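Long-range contacts in acyl-CoA thioester hydrolase HI0827 (Haemophilus influenzae Rd KW20, PDB 3BJK), which hydrolyses a broad range of acyl-coenzyme A thioesters, probably including those of long-chain fatty acids, as a hexameric hotdog-fold enzyme: residues S91-V96 against D116-F121; V15-T20 against A47-E52; L85-S90 against K143-I148. The protein carries 1 engineered substitution. All coordinates share one frame; numbering follows the deposited sequence.

Contact 1: S91-V96 against D116-F121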
ATOM      1  N   SER C  91      27.557   7.849 -15.750  1.00 30.03           N
ATOM      2  CA  SER C  91      26.336   8.639 -15.388  1.00 29.22           C
ATOM      3  C   SER C  91      25.387   8.861 -16.594  1.00 28.82           C
ATOM      4  O   SER C  91      25.806   8.882 -17.768  1.00 29.32           O
ATOM      5  CB  SER C  91      26.721   9.987 -14.798  1.00 28.62           C
ATOM      6  OG  SER C  91      27.441  10.723 -15.757  1.00 32.95           O
ATOM      7  N   ILE C  92      24.104   9.021 -16.300  1.00 30.53           N
ATOM      8  CA  ILE C  92      23.110   9.293 -17.296  1.00 30.05           C
ATOM      9  C   ILE C  92      22.195  10.381 -16.741  1.00 29.70           C
ATOM     10  O   ILE C  92      21.605  10.208 -15.681  1.00 29.67           O
ATOM     11  CB  ILE C  92      22.259   8.034 -17.553  1.00 31.29           C
ATOM     12  CG1 ILE C  92      23.163   6.900 -17.993  1.00 30.79           C
ATOM     13  CG2 ILE C  92      21.228   8.278 -18.620  1.00 31.76           C
ATOM     14  CD1 ILE C  92      22.647   5.601 -17.710  1.00 33.15           C
ATOM     15  N   LYS C  93      22.052  11.473 -17.474  1.00 28.38           N
ATOM     16  CA  LYS C  93      21.246  12.622 -17.009  1.00 28.42           C
ATOM     17  C   LYS C  93      19.974  12.619 -17.879  1.00 27.62           C
ATOM     18  O   LYS C  93      20.072  12.547 -19.107  1.00 27.00           O
ATOM     19  CB  LYS C  93      22.103  13.880 -17.178  1.00 28.49           C
ATOM     20  CG  LYS C  93      21.508  15.230 -16.765  1.00 29.38           C
ATOM     21  CD  LYS C  93      22.544  16.341 -16.944  1.00 28.40           C
ATOM     22  CE  LYS C  93      21.999  17.666 -16.444  1.00 30.77           C
ATOM     23  NZ  LYS C  93      22.837  18.837 -16.791  1.00 30.70           N
ATOM     24  N   ILE C  94      18.794  12.653 -17.254  1.00 28.82           N
ATOM     25  CA  ILE C  94      17.555  12.484 -17.971  1.00 28.94           C
ATOM     26  C   ILE C  94      16.609  13.589 -17.495  1.00 30.23           C
ATOM     27  O   ILE C  94      16.422  13.752 -16.297  1.00 30.07           O
ATOM     28  CB  ILE C  94      16.904  11.084 -17.772  1.00 30.09           C
ATOM     29  CG1 ILE C  94      17.751  10.014 -18.441  1.00 30.42           C
ATOM     30  CG2 ILE C  94      15.462  11.091 -18.347  1.00 30.38           C
ATOM     31  CD1 ILE C  94      17.464   8.681 -18.105  1.00 30.08           C
ATOM     32  N   LYS C  95      16.059  14.361 -18.426  1.00 30.71           N
ATOM     33  CA  LYS C  95      14.913  15.245 -18.099  1.00 31.61           C
ATOM     34  C   LYS C  95      13.584  14.474 -18.229  1.00 31.97           C
ATOM     35  O   LYS C  95      13.302  13.850 -19.277  1.00 32.02           O
ATOM     36  CB  LYS C  95      14.918  16.472 -18.979  1.00 32.63           C
ATOM     37  CG  LYS C  95      13.892  17.580 -18.531  1.00 35.62           C
ATOM     38  CD  LYS C  95      13.841  18.649 -19.563  1.00 40.66           C
ATOM     39  CE  LYS C  95      12.986  19.851 -19.116  1.00 43.24           C
ATOM     40  NZ  LYS C  95      12.098  19.504 -18.034  1.00 46.44           N
ATOM     41  N   VAL C  96      12.777  14.502 -17.168  1.00 31.92           N
ATOM     42  CA  VAL C  96      11.453  13.864 -17.140  1.00 32.39           C
ATOM     43  C   VAL C  96      10.371  14.940 -17.089  1.00 32.03           C
ATOM     44  O   VAL C  96      10.505  15.906 -16.324  1.00 32.16           O
ATOM     45  CB  VAL C  96      11.347  12.931 -15.903  1.00 33.11           C
ATOM     46  CG1 VAL C  96       9.958  12.288 -15.775  1.00 33.58           C
ATOM     47  CG2 VAL C  96      12.432  11.870 -15.961  1.00 33.21           C
ATOM     48  N   ASP C 116       8.009  18.591 -13.891  1.00 31.21           N
ATOM     49  CA  ASP C 116       9.258  18.230 -14.547  1.00 30.65           C
ATOM     50  C   ASP C 116      10.366  18.008 -13.528  1.00 31.48           C
ATOM     51  O   ASP C 116      10.215  18.315 -12.358  1.00 31.87           O
ATOM     52  CB  ASP C 116       9.665  19.203 -15.635  1.00 31.70           C
ATOM     53  CG  ASP C 116      10.025  20.611 -15.129  1.00 31.82           C
ATOM     54  OD1 ASP C 116      10.649  20.827 -14.056  1.00 31.50           O
ATOM     55  OD2 ASP C 116       9.687  21.526 -15.873  1.00 35.94           O
ATOM     56  N   ALA C 117      11.455  17.418 -13.995  1.00 30.58           N
ATOM     57  CA  ALA C 117      12.620  17.198 -13.156  1.00 30.70           C
ATOM     58  C   ALA C 117      13.823  16.825 -14.042  1.00 31.01           C
ATOM     59  O   ALA C 117      13.670  16.315 -15.167  1.00 31.84           O
ATOM     60  CB  ALA C 117      12.326  16.120 -12.163  1.00 30.09           C
ATOM     61  N   VAL C 118      15.019  17.024 -13.517  1.00 31.15           N
ATOM     62  CA  VAL C 118      16.221  16.479 -14.170  1.00 29.70           C
ATOM     63  C   VAL C 118      16.937  15.553 -13.182  1.00 28.90           C
ATOM     64  O   VAL C 118      17.374  16.023 -12.130  1.00 29.02           O
ATOM     65  CB  VAL C 118      17.150  17.622 -14.605  1.00 29.80           C
ATOM     66  CG1 VAL C 118      18.452  17.038 -15.210  1.00 30.54           C
ATOM     67  CG2 VAL C 118      16.411  18.523 -15.608  1.00 30.43           C
ATOM     68  N   PHE C 119      16.993  14.261 -13.538  1.00 28.86           N
ATOM     69  CA  PHE C 119      17.545  13.169 -12.740  1.00 29.80           C
ATOM     70  C   PHE C 119      18.900  12.840 -13.267  1.00 29.07           C
ATOM     71  O   PHE C 119      19.134  12.931 -14.464  1.00 30.47           O
ATOM     72  CB  PHE C 119      16.713  11.885 -12.881  1.00 31.17           C
ATOM     73  CG  PHE C 119      15.465  11.855 -12.022  1.00 33.95           C
ATOM     74  CD1 PHE C 119      14.328  12.566 -12.384  1.00 37.45           C
ATOM     75  CD2 PHE C 119      15.416  11.064 -10.891  1.00 33.98           C
ATOM     76  CE1 PHE C 119      13.218  12.549 -11.563  1.00 36.34           C
ATOM     77  CE2 PHE C 119      14.343  11.032 -10.117  1.00 35.13           C
ATOM     78  CZ  PHE C 119      13.224  11.773 -10.441  1.00 36.80           C
ATOM     79  N   THR C 120      19.766  12.421 -12.369  1.00 28.80           N
ATOM     80  CA  THR C 120      21.047  11.789 -12.702  1.00 29.37           C
ATOM     81  C   THR C 120      21.131  10.378 -12.070  1.00 30.15           C
ATOM     82  O   THR C 120      20.977  10.188 -10.850  1.00 30.20           O
ATOM     83  CB  THR C 120      22.268  12.638 -12.217  1.00 28.69           C
ATOM     84  OG1 THR C 120      22.072  14.020 -12.541  1.00 31.11           O
ATOM     85  CG2 THR C 120      23.575  12.076 -12.761  1.00 28.02           C
ATOM     86  N   PHE C 121      21.459   9.414 -12.917  1.00 30.04           N
ATOM     87  CA  PHE C 121      21.620   8.031 -12.532  1.00 31.54           C
ATOM     88  C   PHE C 121      23.042   7.607 -12.763  1.00 31.28           C
ATOM     89  O   PHE C 121      23.733   8.189 -13.572  1.00 31.37           O
ATOM     90  CB  PHE C 121      20.739   7.150 -13.425  1.00 32.65           C
ATOM     91  CG  PHE C 121      19.292   7.518 -13.369  1.00 31.76           C
ATOM     92  CD1 PHE C 121      18.467   6.964 -12.395  1.00 32.68           C
ATOM     93  CD2 PHE C 121      18.778   8.453 -14.229  1.00 34.54           C
ATOM     94  CE1 PHE C 121      17.164   7.288 -12.301  1.00 33.83           C
ATOM     95  CE2 PHE C 121      17.428   8.815 -14.130  1.00 30.98           C
ATOM     96  CZ  PHE C 121      16.623   8.206 -13.167  1.00 33.75           C
TER
HETATM   97  O   HOH W   1       9.524  21.341 -18.554  1.00 40.29           O
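Six backbone hydrogen bonds join S91-V96 to D116-F121 as the antiparallel strands of a beta hairpin. They fall in pairs at Ile-92/Phe-121, Ile-94/Phe-119 and Val-96/Ala-117; Ile-94 N to Phe-119 O measures 2.8 Å, with the donor in the carbonyl plane. The bond from Ile-92 N to Phe-121 O instead meets its carbonyl from above the plane, by 27°. At the other end Lys-95 bends at its last torsion (chi4 -19°) and brings NZ to 3.8 Å from Asp-116 OD2, a long salt bridge. One water completes the link, donating to Asp-116 OD2 at 2.7 Å and accepting from Lys-95 NZ, while Asp-116 OD1 is held by Asn-67. On this same face the extended Lys-93 chain lies obliquely over Val-118, CE 3.8 Å from CG1. The reverse face is apolar: the Ile-94 side chain crosses that of Phe-121 at about a right angle, CD1 4.0 Å from CE2, and Val-96 CG2 approaches Phe-119 CD1 at 4.1 Å. Helix 35-54 covers this face through Met-42, Ala-50 and Ala-54. The hairpin thus has a greasy surface wrapped round the hotdog helix and a mixed polar face on which the long Lys-95 to Asp-116 pair, bridged by water, is probably weak.

Contact 2: V15-T20 against A47-E52. With EDO (1,2-ethanediol), chain S; EDO (1,2-ethanediol), chain B.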
ATOM      1  N   VAL C  15      10.769  10.257 -24.888  1.00 34.61           N
ATOM      2  CA  VAL C  15      10.107   9.002 -25.142  1.00 32.94           C
ATOM      3  C   VAL C  15       9.178   8.699 -23.978  1.00 30.55           C
ATOM      4  O   VAL C  15       9.384   9.168 -22.874  1.00 28.40           O
ATOM      5  CB  VAL C  15      11.127   7.868 -25.398  1.00 32.82           C
ATOM      6  CG1 VAL C  15      11.941   8.215 -26.594  1.00 35.01           C
ATOM      7  CG2 VAL C  15      12.036   7.635 -24.226  1.00 32.85           C
ATOM      8  N   LEU C  16       8.158   7.902 -24.220  1.00 29.59           N
ATOM      9  CA  LEU C  16       7.208   7.604 -23.173  1.00 29.95           C
ATOM     10  C   LEU C  16       7.888   6.587 -22.260  1.00 29.15           C
ATOM     11  O   LEU C  16       8.333   5.540 -22.703  1.00 28.59           O
ATOM     12  CB  LEU C  16       5.901   7.069 -23.703  1.00 29.68           C
ATOM     13  CG  LEU C  16       4.849   6.684 -22.634  1.00 29.80           C
ATOM     14  CD1 LEU C  16       4.241   7.898 -22.019  1.00 31.95           C
ATOM     15  CD2 LEU C  16       3.787   5.923 -23.323  1.00 33.04           C
ATOM     16  N   LEU C  17       7.993   6.957 -21.008  1.00 28.60           N
ATOM     17  CA  LEU C  17       8.592   6.126 -19.987  1.00 29.55           C
ATOM     18  C   LEU C  17       7.567   5.258 -19.239  1.00 30.17           C
ATOM     19  O   LEU C  17       7.774   4.051 -19.022  1.00 29.54           O
ATOM     20  CB  LEU C  17       9.295   6.993 -18.976  1.00 29.83           C
ATOM     21  CG  LEU C  17      10.286   8.017 -19.531  1.00 30.23           C
ATOM     22  CD1 LEU C  17      10.692   8.960 -18.454  1.00 32.18           C
ATOM     23  CD2 LEU C  17      11.489   7.299 -20.156  1.00 31.03           C
ATOM     24  N   LEU C  18       6.470   5.909 -18.837  1.00 29.92           N
ATOM     25  CA  LEU C  18       5.494   5.320 -17.963  1.00 31.53           C
ATOM     26  C   LEU C  18       4.163   5.917 -18.252  1.00 31.08           C
ATOM     27  O   LEU C  18       4.085   7.075 -18.624  1.00 30.96           O
ATOM     28  CB  LEU C  18       5.735   5.637 -16.503  1.00 32.83           C
ATOM     29  CG  LEU C  18       6.885   5.075 -15.684  1.00 35.66           C
ATOM     30  CD1 LEU C  18       6.693   5.597 -14.257  1.00 39.24           C
ATOM     31  CD2 LEU C  18       6.892   3.587 -15.711  1.00 38.13           C
ATOM     32  N   ARG C  19       3.124   5.117 -18.044  1.00 31.05           N
ATOM     33  CA  ARG C  19       1.742   5.540 -18.214  1.00 29.76           C
ATOM     34  C   ARG C  19       0.855   4.793 -17.216  1.00 30.24           C
ATOM     35  O   ARG C  19       0.854   3.550 -17.169  1.00 29.83           O
ATOM     36  CB  ARG C  19       1.228   5.274 -19.620  1.00 29.89           C
ATOM     37  CG  ARG C  19      -0.095   5.978 -19.930  1.00 26.84           C
ATOM     38  CD  ARG C  19      -0.316   6.000 -21.430  1.00 29.80           C
ATOM     39  NE  ARG C  19      -1.419   6.826 -21.924  1.00 29.69           N
ATOM     40  CZ  ARG C  19      -2.608   6.413 -22.342  1.00 28.68           C
ATOM     41  NH1 ARG C  19      -2.989   5.147 -22.273  1.00 31.89           N
ATOM     42  NH2 ARG C  19      -3.468   7.306 -22.814  1.00 31.03           N
ATOM     43  N   THR C  20       0.044   5.551 -16.495  1.00 29.64           N
ATOM     44  CA  THR C  20      -0.779   4.993 -15.437  1.00 30.72           C
ATOM     45  C   THR C  20      -2.031   5.866 -15.144  1.00 31.39           C
ATOM     46  O   THR C  20      -2.207   6.902 -15.730  1.00 31.29           O
ATOM     47  CB  THR C  20       0.024   4.644 -14.162  1.00 30.91           C
ATOM     48  OG1 THR C  20      -0.742   3.752 -13.375  1.00 32.41           O
ATOM     49  CG2 THR C  20       0.388   5.815 -13.316  1.00 30.87           C
ATOM     50  N   ALA C  47      14.444   5.974 -14.409  1.00 31.07           N
ATOM     51  CA  ALA C  47      15.323   4.803 -14.196  1.00 30.76           C
ATOM     52  C   ALA C  47      15.213   3.747 -15.259  1.00 29.40           C
ATOM     53  O   ALA C  47      16.254   3.106 -15.608  1.00 28.53           O
ATOM     54  CB  ALA C  47      15.036   4.183 -12.858  1.00 31.48           C
ATOM     55  N   ILE C  48      14.016   3.538 -15.782  1.00 28.80           N
ATOM     56  CA  ILE C  48      13.798   2.573 -16.885  1.00 28.73           C
ATOM     57  C   ILE C  48      14.695   2.966 -18.076  1.00 28.41           C
ATOM     58  O   ILE C  48      15.391   2.146 -18.625  1.00 28.72           O
ATOM     59  CB  ILE C  48      12.302   2.485 -17.330  1.00 28.69           C
ATOM     60  CG1 ILE C  48      11.439   1.771 -16.263  1.00 28.55           C
ATOM     61  CG2 ILE C  48      12.169   1.714 -18.638  1.00 29.55           C
ATOM     62  CD1 ILE C  48       9.894   1.782 -16.528  1.00 30.01           C
ATOM     63  N   LEU C  49      14.622   4.231 -18.465  1.00 28.85           N
ATOM     64  CA  LEU C  49      15.382   4.759 -19.587  1.00 29.34           C
ATOM     65  C   LEU C  49      16.921   4.687 -19.303  1.00 28.86           C
ATOM     66  O   LEU C  49      17.707   4.254 -20.151  1.00 28.29           O
ATOM     67  CB  LEU C  49      14.953   6.174 -19.890  1.00 30.08           C
ATOM     68  CG  LEU C  49      15.128   6.683 -21.359  1.00 32.11           C
ATOM     69  CD1 LEU C  49      15.506   8.112 -21.384  1.00 32.16           C
ATOM     70  CD2 LEU C  49      16.013   5.856 -22.297  1.00 31.86           C
ATOM     71  N   ALA C  50      17.317   5.047 -18.087  1.00 28.45           N
ATOM     72  CA  ALA C  50      18.708   4.839 -17.671  1.00 28.76           C
ATOM     73  C   ALA C  50      19.124   3.379 -17.749  1.00 28.69           C
ATOM     74  O   ALA C  50      20.200   3.100 -18.257  1.00 27.50           O
ATOM     75  CB  ALA C  50      18.963   5.368 -16.289  1.00 28.37           C
ATOM     76  N   LYS C  51      18.321   2.440 -17.252  1.00 27.80           N
ATOM     77  CA  LYS C  51      18.732   1.055 -17.334  1.00 28.79           C
ATOM     78  C   LYS C  51      18.840   0.593 -18.787  1.00 27.73           C
ATOM     79  O   LYS C  51      19.665  -0.234 -19.103  1.00 26.39           O
ATOM     80  CB  LYS C  51      17.749   0.144 -16.583  1.00 29.76           C
ATOM     81  CG  LYS C  51      17.735   0.396 -15.113  1.00 29.54           C
ATOM     82  CD  LYS C  51      16.618  -0.282 -14.485  1.00 35.04           C
ATOM     83  CE  LYS C  51      16.307   0.221 -13.110  1.00 37.52           C
ATOM     84  NZ  LYS C  51      14.891  -0.118 -12.872  1.00 38.22           N
ATOM     85  N   GLU C  52      17.941   1.101 -19.644  1.00 27.55           N
ATOM     86  CA  GLU C  52      17.957   0.750 -21.052  1.00 27.80           C
ATOM     87  C   GLU C  52      19.335   1.147 -21.684  1.00 27.88           C
ATOM     88  O   GLU C  52      20.005   0.350 -22.321  1.00 28.23           O
ATOM     89  CB  GLU C  52      16.771   1.380 -21.787  1.00 26.90           C
ATOM     90  CG  GLU C  52      15.451   0.607 -21.632  1.00 28.37           C
ATOM     91  CD  GLU C  52      14.226   1.401 -22.106  1.00 28.89           C
ATOM     92  OE1 GLU C  52      14.268   2.665 -22.168  1.00 31.73           O
ATOM     93  OE2 GLU C  52      13.214   0.743 -22.399  1.00 30.07           O
TER
HETATM   94  C1  EDO S 155      11.026   3.443 -24.119  1.00 37.13           C
HETATM   95  O1  EDO S 155      12.104   2.518 -24.398  1.00 36.57           O
HETATM   96  C2  EDO S 155      11.457   4.511 -23.109  1.00 37.70           C
HETATM   97  O2  EDO S 155      11.758   4.007 -21.807  1.00 35.47           O
HETATM   98  C1  EDO B 155      -4.291   4.174 -25.418  1.00 47.16           C
HETATM   99  O1  EDO B 155      -5.050   4.517 -24.243  1.00 45.63           O
HETATM  100  C2  EDO B 155      -3.619   5.390 -26.093  1.00 47.88           C
HETATM  101  O2  EDO B 155      -4.493   6.534 -26.208  1.00 48.18           O
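Two leucines from V15-T20 reach the central helix of the hotdog fold side by side, each crossing its partner obliquely. Leu-17 has CG anti to the carbonyl carbon (chi1 -52°), which carries CD2 to 3.7 Å from Leu-49 CB, on the stem of that side chain. Leu-49 CG is anti to its own backbone N. Leu-18, with the same first torsion, meets Ile-48 tip to tip, CD2 to CD1 at 3.6 Å; that Ile-48 CD1 also lies 4.0 Å from the carbonyl oxygen of Leu-17. Neighbouring strand residues can both serve the helix because Leu-17 and Leu-18 face Cys-80 together in a classic beta bulge. Val-15 adds a looser touch, its CG2 4.3 Å from Leu-49 CG. One turn further on, the Glu-52 side chain starts toward the strand but makes no contact with it; a 1,2-ethanediol, probably from the crystallisation liquor, lies between the two. Its O2 donates to Glu-52 OE1 and its O1 to Glu-52 OE2, both at 2.9 Å, while its C2 rests 3.4 Å from Val-15 CG2. Glu-52 OE2 also forms salt bridges with Arg-19 and Lys-101 of the second subunit. No hydrogen bond joins these two segments within the subunit, which meet through aliphatic side chains, and the buried carboxylate, surrounded by donors, is probably kept ionised at the subunit interface.

Contact 3: L85-S90 against K143-I148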
ATOM      1  N   LEU C  85      19.864  13.809 -21.660  1.00 30.28           N
ATOM      2  CA  LEU C  85      20.596  15.046 -21.878  1.00 29.50           C
ATOM      3  C   LEU C  85      22.109  14.842 -22.035  1.00 29.47           C
ATOM      4  O   LEU C  85      22.789  15.615 -22.719  1.00 29.13           O
ATOM      5  CB  LEU C  85      20.339  15.997 -20.695  1.00 30.34           C
ATOM      6  CG  LEU C  85      18.898  16.519 -20.457  1.00 30.77           C
ATOM      7  CD1 LEU C  85      18.829  17.595 -19.353  1.00 30.23           C
ATOM      8  CD2 LEU C  85      18.345  17.077 -21.761  1.00 30.62           C
ATOM      9  N   LYS C  86      22.625  13.793 -21.404  1.00 28.84           N
ATOM     10  CA  LYS C  86      24.048  13.583 -21.241  1.00 29.93           C
ATOM     11  C   LYS C  86      24.344  12.192 -20.706  1.00 29.21           C
ATOM     12  O   LYS C  86      23.648  11.684 -19.832  1.00 30.28           O
ATOM     13  CB  LYS C  86      24.629  14.641 -20.291  1.00 29.70           C
ATOM     14  CG  LYS C  86      26.099  14.740 -20.323  1.00 31.45           C
ATOM     15  CD  LYS C  86      26.617  15.674 -19.266  1.00 34.30           C
ATOM     16  CE  LYS C  86      28.089  15.456 -19.087  1.00 35.73           C
ATOM     17  NZ  LYS C  86      28.847  15.928 -20.271  1.00 40.99           N
ATOM     18  N   VAL C  87      25.374  11.570 -21.256  1.00 29.37           N
ATOM     19  CA  VAL C  87      25.801  10.244 -20.826  1.00 29.47           C
ATOM     20  C   VAL C  87      27.301  10.326 -20.525  1.00 30.04           C
ATOM     21  O   VAL C  87      28.057  10.732 -21.370  1.00 28.97           O
ATOM     22  CB  VAL C  87      25.589   9.170 -21.928  1.00 29.88           C
ATOM     23  CG1 VAL C  87      26.005   7.764 -21.402  1.00 29.96           C
ATOM     24  CG2 VAL C  87      24.149   9.177 -22.421  1.00 30.72           C
ATOM     25  N   GLY C  88      27.713   9.931 -19.327  1.00 30.46           N
ATOM     26  CA  GLY C  88      29.112   9.967 -18.951  1.00 30.47           C
ATOM     27  C   GLY C  88      29.695   8.593 -19.146  1.00 31.11           C
ATOM     28  O   GLY C  88      29.126   7.735 -19.823  1.00 30.73           O
ATOM     29  N   ARG C  89      30.846   8.372 -18.541  1.00 30.78           N
ATOM     30  CA  ARG C  89      31.384   7.021 -18.457  1.00 31.15           C
ATOM     31  C   ARG C  89      30.415   6.060 -17.720  1.00 30.92           C
ATOM     32  O   ARG C  89      30.224   4.899 -18.102  1.00 29.85           O
ATOM     33  CB  ARG C  89      32.720   7.150 -17.741  1.00 32.19           C
ATOM     34  CG  ARG C  89      33.575   5.933 -17.630  1.00 34.01           C
ATOM     35  CD  ARG C  89      34.856   6.404 -16.936  1.00 37.41           C
ATOM     36  NE  ARG C  89      35.681   5.329 -16.389  1.00 40.62           N
ATOM     37  CZ  ARG C  89      36.653   5.517 -15.484  1.00 41.04           C
ATOM     38  NH1 ARG C  89      36.935   6.752 -15.002  1.00 39.33           N
ATOM     39  NH2 ARG C  89      37.362   4.463 -15.064  1.00 40.69           N
ATOM     40  N   SER C  90      29.792   6.563 -16.665  1.00 30.13           N
ATOM     41  CA  SER C  90      28.877   5.786 -15.855  1.00 31.16           C
ATOM     42  C   SER C  90      27.557   6.527 -15.596  1.00 30.04           C
ATOM     43  O   SER C  90      26.528   5.907 -15.285  1.00 30.18           O
ATOM     44  CB  SER C  90      29.561   5.422 -14.527  1.00 31.79           C
ATOM     45  OG  SER C  90      29.939   6.599 -13.786  1.00 36.15           O
ATOM     46  N   LYS C 143      21.012   5.574 -29.900  1.00 35.92           N
ATOM     47  CA  LYS C 143      19.811   6.430 -30.059  1.00 36.90           C
ATOM     48  C   LYS C 143      19.828   7.749 -29.224  1.00 36.32           C
ATOM     49  O   LYS C 143      19.517   8.840 -29.732  1.00 36.28           O
ATOM     50  CB  LYS C 143      18.544   5.651 -29.647  1.00 36.97           C
ATOM     51  CG  LYS C 143      17.924   4.755 -30.704  1.00 37.96           C
ATOM     52  CD  LYS C 143      16.548   4.198 -30.221  1.00 39.19           C
ATOM     53  CE  LYS C 143      15.710   3.613 -31.409  1.00 40.35           C
ATOM     54  NZ  LYS C 143      14.241   3.760 -31.135  1.00 42.98           N
ATOM     55  N   ALA C 144      20.162   7.623 -27.945  1.00 35.74           N
ATOM     56  CA  ALA C 144      20.335   8.781 -27.051  1.00 35.24           C
ATOM     57  C   ALA C 144      21.421   9.749 -27.518  1.00 34.44           C
ATOM     58  O   ALA C 144      21.208  10.961 -27.523  1.00 33.74           O
ATOM     59  CB  ALA C 144      20.654   8.314 -25.628  1.00 35.15           C
ATOM     60  N   LEU C 145      22.597   9.225 -27.846  1.00 34.51           N
ATOM     61  CA  LEU C 145      23.710  10.073 -28.262  1.00 34.61           C
ATOM     62  C   LEU C 145      23.332  10.827 -29.538  1.00 35.04           C
ATOM     63  O   LEU C 145      23.708  11.978 -29.716  1.00 34.55           O
ATOM     64  CB  LEU C 145      25.000   9.262 -28.480  1.00 34.60           C
ATOM     65  CG  LEU C 145      25.750   8.627 -27.294  1.00 33.79           C
ATOM     66  CD1 LEU C 145      27.034   7.937 -27.757  1.00 35.70           C
ATOM     67  CD2 LEU C 145      26.086   9.656 -26.245  1.00 33.75           C
ATOM     68  N   ALA C 146      22.563  10.173 -30.403  1.00 35.46           N
ATOM     69  CA  ALA C 146      22.127  10.774 -31.645  1.00 36.10           C
ATOM     70  C   ALA C 146      21.210  11.960 -31.381  1.00 36.60           C
ATOM     71  O   ALA C 146      21.387  13.017 -31.960  1.00 36.60           O
ATOM     72  CB  ALA C 146      21.441   9.740 -32.519  1.00 35.97           C
ATOM     73  N   LEU C 147      20.232  11.790 -30.512  1.00 37.43           N
ATOM     74  CA  LEU C 147      19.356  12.906 -30.155  1.00 38.70           C
ATOM     75  C   LEU C 147      20.104  14.013 -29.402  1.00 39.07           C
ATOM     76  O   LEU C 147      19.768  15.172 -29.534  1.00 39.31           O
ATOM     77  CB  LEU C 147      18.148  12.430 -29.340  1.00 38.66           C
ATOM     78  CG  LEU C 147      17.245  11.365 -30.008  1.00 40.53           C
ATOM     79  CD1 LEU C 147      16.382  10.650 -28.979  1.00 40.86           C
ATOM     80  CD2 LEU C 147      16.353  11.920 -31.124  1.00 40.87           C
ATOM     81  N   ILE C 148      21.109  13.659 -28.607  1.00 39.87           N
ATOM     82  CA  ILE C 148      21.907  14.673 -27.921  1.00 40.33           C
ATOM     83  C   ILE C 148      22.681  15.486 -28.962  1.00 42.08           C
ATOM     84  O   ILE C 148      22.684  16.717 -28.912  1.00 42.34           O
ATOM     85  CB  ILE C 148      22.849  14.054 -26.857  1.00 39.74           C
ATOM     86  CG1 ILE C 148      22.029  13.580 -25.648  1.00 37.12           C
ATOM     87  CG2 ILE C 148      23.903  15.067 -26.383  1.00 39.25           C
ATOM     88  CD1 ILE C 148      22.727  12.534 -24.799  1.00 33.70           C
TER
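The peptide group joining Leu-85 to Lys-86 is the flat element here, and the side chain of Ile-148 lies over one of its faces. CG1 of Ile-148 sits 3.6 Å from Leu-85 O, and its CD1 stands 3.6 Å from Lys-86 N. Both carbons lie above the plane of the peptide, CG1 over the oxygen and CD1 near the nitrogen. The torsions make this possible: CG1 is anti to the carbonyl carbon (chi1 -72°) and CD1 continues outward with chi2 at 159°. The side chains of Leu-85 and Lys-86 start away from the helix, which bares the backbone between them; Leu-85 leans on Lys-95 and Lys-86 on Lys-93 of the adjoining strand. Both residues pair with the single residue Lys-93 through backbone hydrogen bonds, an arrangement consistent with a classic beta bulge.

Val-87 is the strand side chain directed at the helix. Its CG2 meets two residues one turn apart, Leu-145 CD2 at 4.3 Å and Ile-148 CD1 at 4.4 Å, distances that indicate loose packing. Leu-145 leaves its backbone across the contact but swings its tip toward the valine. Ile-133 and Arg-135 also touch Val-87, while Cys-84 receives Ala-144 and Ile-148. In this way the last turns of helix 139-148 are laid across the end of strand 77-87, at an angle of 132° between the two short segments.

No hydrogen bond or salt bridge crosses the contact, and the helix keeps its own backbone bonds, such as Ile-148 N to Ala-144 O at 2.9 Å. Between these two segments the helix is held to the strand by aliphatic groups resting on Val-87 and on one peptide face, with Cys-84 adding to the same seam, a small, nonpolar van der Waals contact at the surface.

In the fold
All three contacts reach one antiparallel sheet, but at different depths. Contact 2 is buried, contact 1 is partly buried, and contact 3 lies at the surface, its centre about 15 Å from the centre of the chain. Contacts 1 and 2 share the central helix: Ala-50 packs against the hairpin, while Ile-48 and Leu-49 meet strand 15-21. Contact 3 joins contact 1 through the backbone, with Lys-93 N 2.9 Å from Lys-86 O, and adds a second helix. Strand pairing makes contact 1 rich in hydrogen bonds, whereas the two helix-to-strand contacts meet through aliphatic groups, contact 2 with a bordering buried carboxylate and contact 3 without a charge pair. Of the three, only contact 2 meets another subunit.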